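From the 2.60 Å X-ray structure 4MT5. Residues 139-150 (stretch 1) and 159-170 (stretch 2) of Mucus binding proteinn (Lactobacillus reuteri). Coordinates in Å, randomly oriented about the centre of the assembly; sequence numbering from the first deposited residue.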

# COMPACT_ATOMS: atom_id res chain seq x y z
N ALA A 139 -13.09 -5.83 6.03
CA ALA A 139 -14.39 -5.50 5.45
C ALA A 139 -14.23 -4.56 4.25
O ALA A 139 -13.40 -3.65 4.27
N ASP A 140 -15.04 -4.79 3.22
CA ASP A 140 -15.01 -3.99 2.00
C ASP A 140 -16.15 -3.00 1.92
O ASP A 140 -16.22 -2.19 1.00
N SER A 141 -17.05 -3.07 2.89
CA SER A 141 -18.16 -2.14 2.97
C SER A 141 -18.68 -2.06 4.39
O SER A 141 -18.20 -2.76 5.28
N LYS A 142 -19.64 -1.19 4.61
CA LYS A 142 -20.20 -0.99 5.94
C LYS A 142 -21.59 -0.45 5.70
O LYS A 142 -21.80 0.34 4.79
N THR A 143 -22.56 -0.93 6.47
CA THR A 143 -23.89 -0.39 6.34
C THR A 143 -24.10 0.60 7.47
O THR A 143 -23.74 0.35 8.62
N PHE A 144 -24.66 1.76 7.12
CA PHE A 144 -25.02 2.72 8.14
C PHE A 144 -26.33 2.28 8.74
O PHE A 144 -27.28 1.95 8.01
N ALA A 145 -26.39 2.25 10.07
CA ALA A 145 -27.65 1.95 10.75
C ALA A 145 -28.66 3.01 10.34
O ALA A 145 -28.33 4.19 10.32
N ALA A 146 -29.87 2.58 9.97
CA ALA A 146 -30.95 3.52 9.71
C ALA A 146 -31.16 4.40 10.95
O ALA A 146 -31.09 3.91 12.08
N VAL A 147 -31.37 5.69 10.74
CA VAL A 147 -31.59 6.62 11.86
C VAL A 147 -33.04 7.10 11.96
O VAL A 147 -33.61 7.63 10.99
N PRO A 148 -33.65 6.90 13.14
CA PRO A 148 -34.98 7.39 13.45
C PRO A 148 -34.94 8.90 13.66
O PRO A 148 -34.13 9.39 14.46
N SER A 149 -35.79 9.62 12.93
CA SER A 149 -36.01 11.04 13.18
C SER A 149 -36.58 11.18 14.59
O SER A 149 -37.53 10.48 14.93
N PRO A 150 -35.99 12.07 15.41
CA PRO A 150 -36.48 12.21 16.78
C PRO A 150 -37.86 12.90 16.83
O PRO A 150 -38.29 13.53 15.85
N HIS A 159 -40.12 12.32 6.80
CA HIS A 159 -39.57 10.96 6.75
C HIS A 159 -39.44 10.48 8.19
O HIS A 159 -38.71 11.09 8.98
N GLN A 160 -40.13 9.40 8.54
CA GLN A 160 -40.09 8.87 9.90
C GLN A 160 -38.67 8.46 10.32
O GLN A 160 -38.28 8.57 11.49
N GLN A 161 -37.91 7.98 9.35
CA GLN A 161 -36.51 7.66 9.55
C GLN A 161 -35.85 7.68 8.19
O GLN A 161 -36.51 7.55 7.16
N ILE A 162 -34.54 7.84 8.16
CA ILE A 162 -33.85 7.62 6.91
C ILE A 162 -33.19 6.23 6.93
O ILE A 162 -32.73 5.77 7.98
N ASN A 163 -33.19 5.58 5.77
CA ASN A 163 -32.85 4.16 5.65
C ASN A 163 -31.45 3.75 6.07
O ASN A 163 -30.66 4.54 6.58
N GLU A 164 -31.17 2.47 5.86
CA GLU A 164 -29.80 2.00 5.89
C GLU A 164 -29.23 2.29 4.52
O GLU A 164 -29.95 2.30 3.51
N PHE A 165 -27.93 2.54 4.50
CA PHE A 165 -27.19 2.72 3.27
C PHE A 165 -25.86 1.98 3.41
O PHE A 165 -25.20 2.06 4.46
N THR A 166 -25.48 1.24 2.37
CA THR A 166 -24.20 0.55 2.37
C THR A 166 -23.18 1.41 1.63
O THR A 166 -23.51 2.01 0.60
N VAL A 167 -21.96 1.48 2.15
CA VAL A 167 -20.92 2.28 1.51
C VAL A 167 -19.60 1.49 1.37
O VAL A 167 -19.27 0.65 2.20
N THR A 168 -18.87 1.77 0.29
CA THR A 168 -17.55 1.20 0.07
C THR A 168 -16.53 2.32 0.28
O THR A 168 -16.91 3.47 0.47
N PRO A 169 -15.22 1.99 0.25
CA PRO A 169 -14.22 3.07 0.37
C PRO A 169 -14.37 4.17 -0.70
O PRO A 169 -13.97 5.32 -0.50
N ASP A 170 -14.95 3.79 -1.83
CA ASP A 170 -15.03 4.68 -2.97
C ASP A 170 -16.18 5.68 -2.83
O ASP A 170 -16.10 6.81 -3.34

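The two stretches run antiparallel, and backbone hydrogen bonds pair them in two short ladders. The side chains fill in around these ladders, starting from His 159.

His 159 has chi1 m, and its imidazole leads away from stretch 1. Ser 149 OG donates a hydrogen bond to His 159 O at 2.7 Å. Ser 149 is buried, points toward stretch 2 and has chi1 m, which brings its hydroxyl to that carbonyl. Gln 160 points away at its CB, but its t, p side chain folds so that its end comes nearer. Its carbonyl anchors the same serine, with Ser 149 N to Gln 160 O at 3.1 Å.

Gln 161 has chi1 p and chi2 t. It shares a face of the sheet with Pro 148, and Gln 161 CB lies 3.8 Å from Pro 148 CA. The extended amide reaches on along stretch 1, so that Gln 161 NE2 is 4.1 Å from Ala 146 CB.

Ile 162 sits on the other face, beside Val 147. Two backbone bonds join this pair: Ile 162 N to Val 147 O at 3.0 Å, and Val 147 N to Ile 162 O at 3.1 Å. Ile 162 is t, p and its end leads away; Val 147 is t. The small Ala 146 packs on the same carbonyl, with Ala 146 CB 3.3 Å from Ile 162 O.

Asn 163, chi1 m, points away. Its carbonyl still faces stretch 1, and Asn 163 O makes a CA-H...O contact with Ala 146 CA at 3.3 Å. Glu 164 is m, t, and its CA-to-CB bond points sideways. Its aliphatic part covers Ala 146, with Glu 164 CG 4.0 Å from Ala 146 CB.

Phe 165 has chi1 m, and its ring leads away from stretch 1. Phe 165 O accepts a short, nearly straight bond from Phe 144 N at 2.7 Å. Thr 166, chi1 m, meets Thr 143, chi1 p, on one face. Thr 166 OG1 is 3.0 Å from Thr 143 CG2, a tight approach to a methyl.

Val 167 is buried, with chi1 m. Val 167 CG2 packs against the buried Phe 144 ring, 3.9 Å from Phe 144 CE2. Phe 144 has chi1 m. Lys 142 lies on this face too, but its end turns away, and Lys 142 NZ donates a hydrogen bond to Thr 143 O at 2.8 Å, within its own stretch.

Thr 168, chi1 p, uses OG1 to accept from Asp 170 N at 3.2 Å. Pro 169 CD lies 3.3 Å from Asp 140 O.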

# COMPACT_ATOMS: atom_id res chain seq x y z
CB ALA A 139 -15.30 -4.87 6.48
CB ASP A 140 -15.09 -4.89 0.78
CG ASP A 140 -13.77 -5.56 0.48
OD1 ASP A 140 -12.74 -5.09 1.01
OD2 ASP A 140 -13.77 -6.55 -0.28
CB SER A 141 -19.28 -2.55 2.03
OG SER A 141 -19.63 -3.90 2.24
CB LYS A 142 -19.32 -0.01 6.74
CG LYS A 142 -19.90 0.51 8.05
CD LYS A 142 -20.26 -0.62 9.01
CE LYS A 142 -20.66 -0.06 10.38
NZ LYS A 142 -21.55 1.15 10.25
CB THR A 143 -24.98 -1.48 6.38
OG1 THR A 143 -24.98 -2.11 7.66
CG2 THR A 143 -24.75 -2.51 5.29
CB PHE A 144 -25.15 4.10 7.54
CG PHE A 144 -23.84 4.81 7.39
CD1 PHE A 144 -23.04 5.06 8.49
CD2 PHE A 144 -23.42 5.25 6.14
CE1 PHE A 144 -21.83 5.73 8.36
CE2 PHE A 144 -22.21 5.92 6.00
CZ PHE A 144 -21.42 6.16 7.11
CB ALA A 145 -27.45 1.95 12.25
CB ALA A 146 -32.22 2.78 9.34
CB VAL A 147 -30.61 7.83 11.85
CG1 VAL A 147 -31.12 8.94 12.75
CG2 VAL A 147 -29.22 7.41 12.28
CB PRO A 148 -35.31 6.70 14.78
CG PRO A 148 -34.34 5.57 14.89
CD PRO A 148 -33.10 6.08 14.23
CB SER A 149 -37.02 11.60 12.17
OG SER A 149 -36.70 11.26 10.84
CB PRO A 150 -35.42 13.09 17.45
CG PRO A 150 -34.31 13.23 16.47
CD PRO A 150 -34.90 13.01 15.12
CB HIS A 159 -38.19 10.92 6.08
CG HIS A 159 -38.20 11.34 4.65
ND1 HIS A 159 -39.09 10.84 3.73
CD2 HIS A 159 -37.40 12.20 3.97
CE1 HIS A 159 -38.85 11.38 2.54
NE2 HIS A 159 -37.84 12.22 2.66
CB GLN A 160 -41.08 7.70 10.05
CG GLN A 160 -41.14 7.08 11.44
CD GLN A 160 -41.36 8.11 12.55
OE1 GLN A 160 -42.46 8.65 12.70
NE2 GLN A 160 -40.30 8.38 13.32
CB GLN A 161 -36.37 6.26 10.14
CG GLN A 161 -36.87 5.17 9.21
CD GLN A 161 -36.38 3.78 9.58
OE1 GLN A 161 -36.14 3.47 10.75
NE2 GLN A 161 -36.21 2.93 8.56
CB ILE A 162 -32.89 8.75 6.55
CG1 ILE A 162 -32.45 8.63 5.08
CG2 ILE A 162 -31.73 8.78 7.54
CD1 ILE A 162 -33.59 8.37 4.07
CB ASN A 163 -33.06 3.71 4.20
CG ASN A 163 -34.48 3.92 3.73
OD1 ASN A 163 -35.33 4.37 4.50
ND2 ASN A 163 -34.75 3.58 2.47
CB GLU A 164 -29.74 0.50 6.10
CG GLU A 164 -30.05 0.04 7.49
CD GLU A 164 -29.87 -1.46 7.60
OE1 GLU A 164 -30.11 -2.15 6.58
OE2 GLU A 164 -29.48 -1.93 8.69
CB PHE A 165 -26.98 4.21 2.98
CG PHE A 165 -28.12 4.85 2.23
CD1 PHE A 165 -28.82 4.15 1.24
CD2 PHE A 165 -28.51 6.16 2.52
CE1 PHE A 165 -29.87 4.74 0.55
CE2 PHE A 165 -29.57 6.76 1.84
CZ PHE A 165 -30.25 6.05 0.85
CB THR A 166 -24.28 -0.84 1.72
OG1 THR A 166 -25.20 -1.67 2.45
CG2 THR A 166 -22.91 -1.52 1.73
CB VAL A 167 -20.68 3.59 2.29
CG1 VAL A 167 -21.89 4.49 2.18
CG2 VAL A 167 -20.37 3.30 3.74
CB THR A 168 -17.41 0.66 -1.36
OG1 THR A 168 -17.40 1.75 -2.29
CG2 THR A 168 -18.54 -0.31 -1.69
CB PRO A 169 -12.90 2.33 0.18
CG PRO A 169 -13.18 0.96 0.65
CD PRO A 169 -14.59 0.65 0.31
CB ASP A 170 -15.15 3.85 -4.26
CG ASP A 170 -14.05 2.78 -4.37
OD1 ASP A 170 -12.85 3.11 -4.16
OD2 ASP A 170 -14.39 1.60 -4.66